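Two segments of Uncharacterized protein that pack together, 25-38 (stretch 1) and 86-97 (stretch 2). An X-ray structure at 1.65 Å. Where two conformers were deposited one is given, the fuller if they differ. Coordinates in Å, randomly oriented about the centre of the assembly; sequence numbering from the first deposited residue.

Stretch 1 (25-38) EFAQHFEREGIAIQ
Stretch 2 (86-97) EYVRKNIQPLLV

Two helices that touch without a direct hydrogen bond between them illustrate how shape, aromatic rings and bridging water can hold a contact together. Stretch 1 is helical from 25 to 38; stretch 2 is helical from 86, followed by a 3-10 segment at 93-95. The helices run roughly antiparallel, at 146° between their N-to-C directions, with axes 10.6 Å apart at closest. Their register sets Phe 26 CA 6.5 Å from Ile 92 CA, His 29 CA 6.8 Å from Asn 91 CA, and Gly 34 CA 6.9 Å from Tyr 87 CA. Each helix widens into a pi-type turn, at 30-34 (Gly 34 N to His 29 O, 3.0 Å) and at 88-92 (Gln 93 N to Val 88 O, 2.7 Å).

Tyr 87 (chi1 163°, t; chi2 83°) is the knob, lodged among Phe 30, Glu 33, Gly 34 and Ile 37. Glycine makes this possible: Gly 34 CA lies over the tyrosine ring face, 3.7 Å from its centroid, and an ideal CB would fall 2.2 Å from Tyr 87 OH. Phe 30 (chi1 -95°, chi2 87°) receives the tyrosine edge on its face, with planes at 88° and centroids 5.3 Å apart.

Phe 26 (t) brings CE2 to 3.6 Å from Ile 92 CG2, and Phe 26 CB lies 4.0 Å from Leu 95 CD1; Ile 92 is m,m and Leu 95 m,t.

Among the polar residues, His 29 (m, chi2 -57°) donates from NE2 to Glu 25 OE2 at 2.8 Å; over one face of the same imidazole lies Asn 91 CB (chi1 m), 3.5 Å from the centroid, a CH-pi contact. Water supplies the missing polar links: the oxygen of water 1 donates to Glu 25 OE2 (2.8 Å) and Asn 91 O (2.6 Å); the oxygen of water 2 donates to Glu 33 OE1 (2.7 Å) and accepts from Asn 91 ND2 (3.0 Å).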

# COMPACT_ATOMS: atom_id res chain seq x y z
N GLU E 25 -16.71 -13.61 -15.56
CA GLU E 25 -18.13 -13.33 -15.44
C GLU E 25 -18.43 -11.85 -15.64
O GLU E 25 -19.43 -11.49 -16.28
CB GLU E 25 -18.66 -13.78 -14.09
CG GLU E 25 -20.18 -13.83 -14.07
CD GLU E 25 -20.74 -14.20 -12.72
OE1 GLU E 25 -20.09 -15.00 -12.01
OE2 GLU E 25 -21.83 -13.70 -12.38
N PHE E 26 -17.59 -10.98 -15.05
CA PHE E 26 -17.73 -9.53 -15.22
C PHE E 26 -17.76 -9.17 -16.71
O PHE E 26 -18.69 -8.50 -17.18
CB PHE E 26 -16.58 -8.83 -14.49
CG PHE E 26 -16.71 -7.33 -14.43
CD1 PHE E 26 -16.42 -6.56 -15.53
CD2 PHE E 26 -17.08 -6.68 -13.24
CE1 PHE E 26 -16.52 -5.19 -15.48
CE2 PHE E 26 -17.17 -5.31 -13.18
CZ PHE E 26 -16.89 -4.56 -14.30
N ALA E 27 -16.77 -9.66 -17.46
CA ALA E 27 -16.71 -9.41 -18.90
C ALA E 27 -17.93 -9.98 -19.61
O ALA E 27 -18.48 -9.34 -20.52
CB ALA E 27 -15.43 -10.01 -19.48
N GLN E 28 -18.34 -11.20 -19.25
CA GLN E 28 -19.54 -11.78 -19.84
C GLN E 28 -20.75 -10.89 -19.63
O GLN E 28 -21.53 -10.66 -20.55
CB GLN E 28 -19.79 -13.17 -19.25
CG GLN E 28 -18.90 -14.26 -19.80
CD GLN E 28 -19.26 -15.64 -19.26
OE1 GLN E 28 -19.90 -15.76 -18.21
NE2 GLN E 28 -18.87 -16.69 -19.98
N HIS E 29 -20.93 -10.39 -18.41
CA HIS E 29 -22.13 -9.60 -18.14
C HIS E 29 -22.12 -8.32 -18.96
O HIS E 29 -23.16 -7.91 -19.50
CB HIS E 29 -22.23 -9.27 -16.65
CG HIS E 29 -22.66 -10.43 -15.80
ND1 HIS E 29 -23.83 -11.13 -16.02
CD2 HIS E 29 -22.07 -11.01 -14.73
CE1 HIS E 29 -23.94 -12.09 -15.12
NE2 HIS E 29 -22.89 -12.04 -14.33
N PHE E 30 -20.94 -7.69 -19.10
CA PHE E 30 -20.87 -6.43 -19.82
C PHE E 30 -21.01 -6.63 -21.32
O PHE E 30 -21.69 -5.84 -21.99
CB PHE E 30 -19.56 -5.70 -19.46
CG PHE E 30 -19.76 -4.71 -18.35
CD1 PHE E 30 -19.65 -5.10 -17.03
CD2 PHE E 30 -20.18 -3.42 -18.64
CE1 PHE E 30 -19.88 -4.21 -16.01
CE2 PHE E 30 -20.43 -2.53 -17.63
CZ PHE E 30 -20.29 -2.91 -16.31
N GLU E 31 -20.38 -7.66 -21.88
CA GLU E 31 -20.51 -7.85 -23.32
C GLU E 31 -21.93 -8.27 -23.68
O GLU E 31 -22.47 -7.83 -24.70
CB GLU E 31 -19.50 -8.87 -23.84
CG GLU E 31 -19.74 -10.29 -23.36
CD GLU E 31 -18.56 -11.20 -23.64
OE1 GLU E 31 -17.54 -10.69 -24.17
OE2 GLU E 31 -18.64 -12.41 -23.34
N ARG E 32 -22.57 -9.09 -22.84
CA ARG E 32 -23.92 -9.56 -23.16
C ARG E 32 -24.99 -8.51 -22.88
O ARG E 32 -26.04 -8.53 -23.53
CB ARG E 32 -24.26 -10.83 -22.37
CG ARG E 32 -23.46 -12.05 -22.76
CD ARG E 32 -23.84 -13.22 -21.87
NE ARG E 32 -23.03 -14.40 -22.13
CZ ARG E 32 -23.06 -15.49 -21.37
NH1 ARG E 32 -23.85 -15.53 -20.31
NH2 ARG E 32 -22.29 -16.53 -21.66
N GLU E 33 -24.77 -7.62 -21.93
CA GLU E 33 -25.87 -6.81 -21.44
C GLU E 33 -25.44 -5.41 -21.00
O GLU E 33 -26.04 -4.42 -21.41
CB GLU E 33 -26.58 -7.54 -20.29
CG GLU E 33 -27.69 -6.75 -19.62
CD GLU E 33 -28.41 -7.54 -18.54
OE1 GLU E 33 -27.96 -8.65 -18.17
OE2 GLU E 33 -29.44 -7.03 -18.04
N GLY E 34 -24.40 -5.32 -20.18
CA GLY E 34 -24.13 -4.07 -19.48
C GLY E 34 -23.61 -2.94 -20.35
O GLY E 34 -23.91 -1.77 -20.09
N ILE E 35 -22.80 -3.25 -21.36
CA ILE E 35 -22.20 -2.16 -22.12
C ILE E 35 -23.24 -1.51 -23.03
O ILE E 35 -23.16 -0.31 -23.30
CB ILE E 35 -20.95 -2.64 -22.89
CG1 ILE E 35 -20.03 -1.46 -23.21
CG2 ILE E 35 -21.34 -3.39 -24.16
CD1 ILE E 35 -19.44 -0.77 -21.98
N ALA E 36 -24.24 -2.28 -23.47
CA ALA E 36 -25.33 -1.71 -24.26
C ALA E 36 -26.10 -0.68 -23.46
O ALA E 36 -26.70 0.24 -24.04
CB ALA E 36 -26.27 -2.81 -24.74
N ILE E 37 -26.12 -0.82 -22.14
CA ILE E 37 -26.73 0.19 -21.28
C ILE E 37 -25.79 1.38 -21.11
O ILE E 37 -26.18 2.53 -21.29
CB ILE E 37 -27.10 -0.40 -19.91
CG1 ILE E 37 -28.02 -1.60 -20.05
CG2 ILE E 37 -27.75 0.65 -19.03
CD1 ILE E 37 -28.21 -2.34 -18.75
N GLN E 38 -24.54 1.09 -20.74
CA GLN E 38 -23.67 2.13 -20.19
C GLN E 38 -23.01 2.97 -21.27
O GLN E 38 -22.94 4.20 -21.14
CB GLN E 38 -22.61 1.49 -19.29
CG GLN E 38 -21.70 2.50 -18.58
CD GLN E 38 -20.56 1.84 -17.84
OE1 GLN E 38 -20.05 0.81 -18.26
NE2 GLN E 38 -20.16 2.43 -16.71
N GLU E 86 -30.55 -1.98 -11.66
CA GLU E 86 -30.87 -3.40 -11.53
C GLU E 86 -29.75 -4.27 -12.09
O GLU E 86 -29.37 -5.28 -11.48
CB GLU E 86 -32.19 -3.71 -12.23
CG GLU E 86 -32.50 -5.20 -12.35
CD GLU E 86 -32.68 -5.88 -11.01
OE1 GLU E 86 -32.84 -5.17 -9.98
OE2 GLU E 86 -32.67 -7.13 -10.98
N TYR E 87 -29.19 -3.90 -13.25
CA TYR E 87 -28.10 -4.68 -13.83
C TYR E 87 -26.91 -4.77 -12.89
O TYR E 87 -26.33 -5.85 -12.70
CB TYR E 87 -27.68 -4.08 -15.17
CG TYR E 87 -26.33 -4.56 -15.65
CD1 TYR E 87 -26.20 -5.76 -16.32
CD2 TYR E 87 -25.18 -3.81 -15.42
CE1 TYR E 87 -24.97 -6.21 -16.74
CE2 TYR E 87 -23.95 -4.25 -15.84
CZ TYR E 87 -23.85 -5.45 -16.49
OH TYR E 87 -22.62 -5.90 -16.92
N VAL E 88 -26.53 -3.65 -12.27
CA VAL E 88 -25.39 -3.65 -11.35
C VAL E 88 -25.69 -4.52 -10.13
O VAL E 88 -24.87 -5.34 -9.71
CB VAL E 88 -25.03 -2.22 -10.94
CG1 VAL E 88 -24.03 -2.23 -9.78
CG2 VAL E 88 -24.44 -1.47 -12.12
N ARG E 89 -26.88 -4.35 -9.55
CA ARG E 89 -27.24 -5.08 -8.34
C ARG E 89 -27.27 -6.59 -8.59
O ARG E 89 -26.73 -7.37 -7.80
CB ARG E 89 -28.61 -4.60 -7.83
CG ARG E 89 -29.17 -5.40 -6.66
CD ARG E 89 -30.70 -5.46 -6.69
NE ARG E 89 -31.23 -6.34 -7.73
CZ ARG E 89 -31.28 -7.67 -7.63
NH1 ARG E 89 -31.76 -8.40 -8.63
NH2 ARG E 89 -30.82 -8.28 -6.54
N LYS E 90 -27.89 -7.00 -9.70
CA LYS E 90 -28.04 -8.43 -9.97
C LYS E 90 -26.71 -9.07 -10.35
O LYS E 90 -26.36 -10.14 -9.84
CB LYS E 90 -29.06 -8.63 -11.09
CG LYS E 90 -29.34 -10.08 -11.45
CD LYS E 90 -30.24 -10.19 -12.68
CE LYS E 90 -30.74 -11.61 -12.88
NZ LYS E 90 -29.63 -12.61 -12.82
N ASN E 91 -25.93 -8.42 -11.22
CA ASN E 91 -24.85 -9.11 -11.90
C ASN E 91 -23.45 -8.68 -11.50
O ASN E 91 -22.55 -9.51 -11.51
CB ASN E 91 -24.97 -8.93 -13.41
CG ASN E 91 -26.27 -9.47 -13.94
OD1 ASN E 91 -26.48 -10.69 -13.96
ND2 ASN E 91 -27.16 -8.58 -14.36
N ILE E 92 -23.22 -7.40 -11.19
CA ILE E 92 -21.87 -6.89 -10.98
C ILE E 92 -21.56 -6.73 -9.50
O ILE E 92 -20.45 -7.06 -9.06
CB ILE E 92 -21.67 -5.57 -11.74
CG1 ILE E 92 -21.82 -5.78 -13.25
CG2 ILE E 92 -20.30 -4.97 -11.40
CD1 ILE E 92 -20.98 -6.90 -13.83
N GLN E 93 -22.51 -6.20 -8.74
CA GLN E 93 -22.34 -6.01 -7.30
C GLN E 93 -21.72 -7.22 -6.59
O GLN E 93 -20.79 -7.01 -5.79
CB GLN E 93 -23.70 -5.65 -6.69
CG GLN E 93 -23.69 -5.56 -5.19
CD GLN E 93 -22.91 -4.36 -4.71
OE1 GLN E 93 -22.96 -3.30 -5.33
NE2 GLN E 93 -22.18 -4.53 -3.62
N PRO E 94 -22.16 -8.46 -6.82
CA PRO E 94 -21.55 -9.60 -6.11
C PRO E 94 -20.10 -9.87 -6.47
O PRO E 94 -19.44 -10.65 -5.76
CB PRO E 94 -22.44 -10.78 -6.52
CG PRO E 94 -23.71 -10.16 -7.00
CD PRO E 94 -23.31 -8.89 -7.64
N LEU E 95 -19.57 -9.28 -7.54
CA LEU E 95 -18.20 -9.54 -7.96
C LEU E 95 -17.24 -8.48 -7.47
O LEU E 95 -16.02 -8.68 -7.60
CB LEU E 95 -18.11 -9.62 -9.49
CG LEU E 95 -19.09 -10.52 -10.24
CD1 LEU E 95 -19.05 -10.25 -11.75
CD2 LEU E 95 -18.77 -11.98 -9.97
N LEU E 96 -17.75 -7.39 -6.89
CA LEU E 96 -16.92 -6.25 -6.51
C LEU E 96 -16.28 -6.45 -5.14
O LEU E 96 -16.89 -7.01 -4.23
CB LEU E 96 -17.77 -4.98 -6.50
CG LEU E 96 -18.42 -4.62 -7.83
CD1 LEU E 96 -19.38 -3.45 -7.66
CD2 LEU E 96 -17.33 -4.29 -8.82
N VAL E 97 -15.02 -6.04 -5.04
CA VAL E 97 -14.29 -6.00 -3.78
C VAL E 97 -13.86 -4.58 -3.43
O VAL E 97 -14.01 -4.14 -2.28
CB VAL E 97 -13.07 -6.95 -3.80
CG1 VAL E 97 -12.18 -6.71 -2.60
CG2 VAL E 97 -13.52 -8.41 -3.86
O HOH W 1 -22.49 -11.85 -10.39
O HOH W 2 -29.13 -10.05 -16.14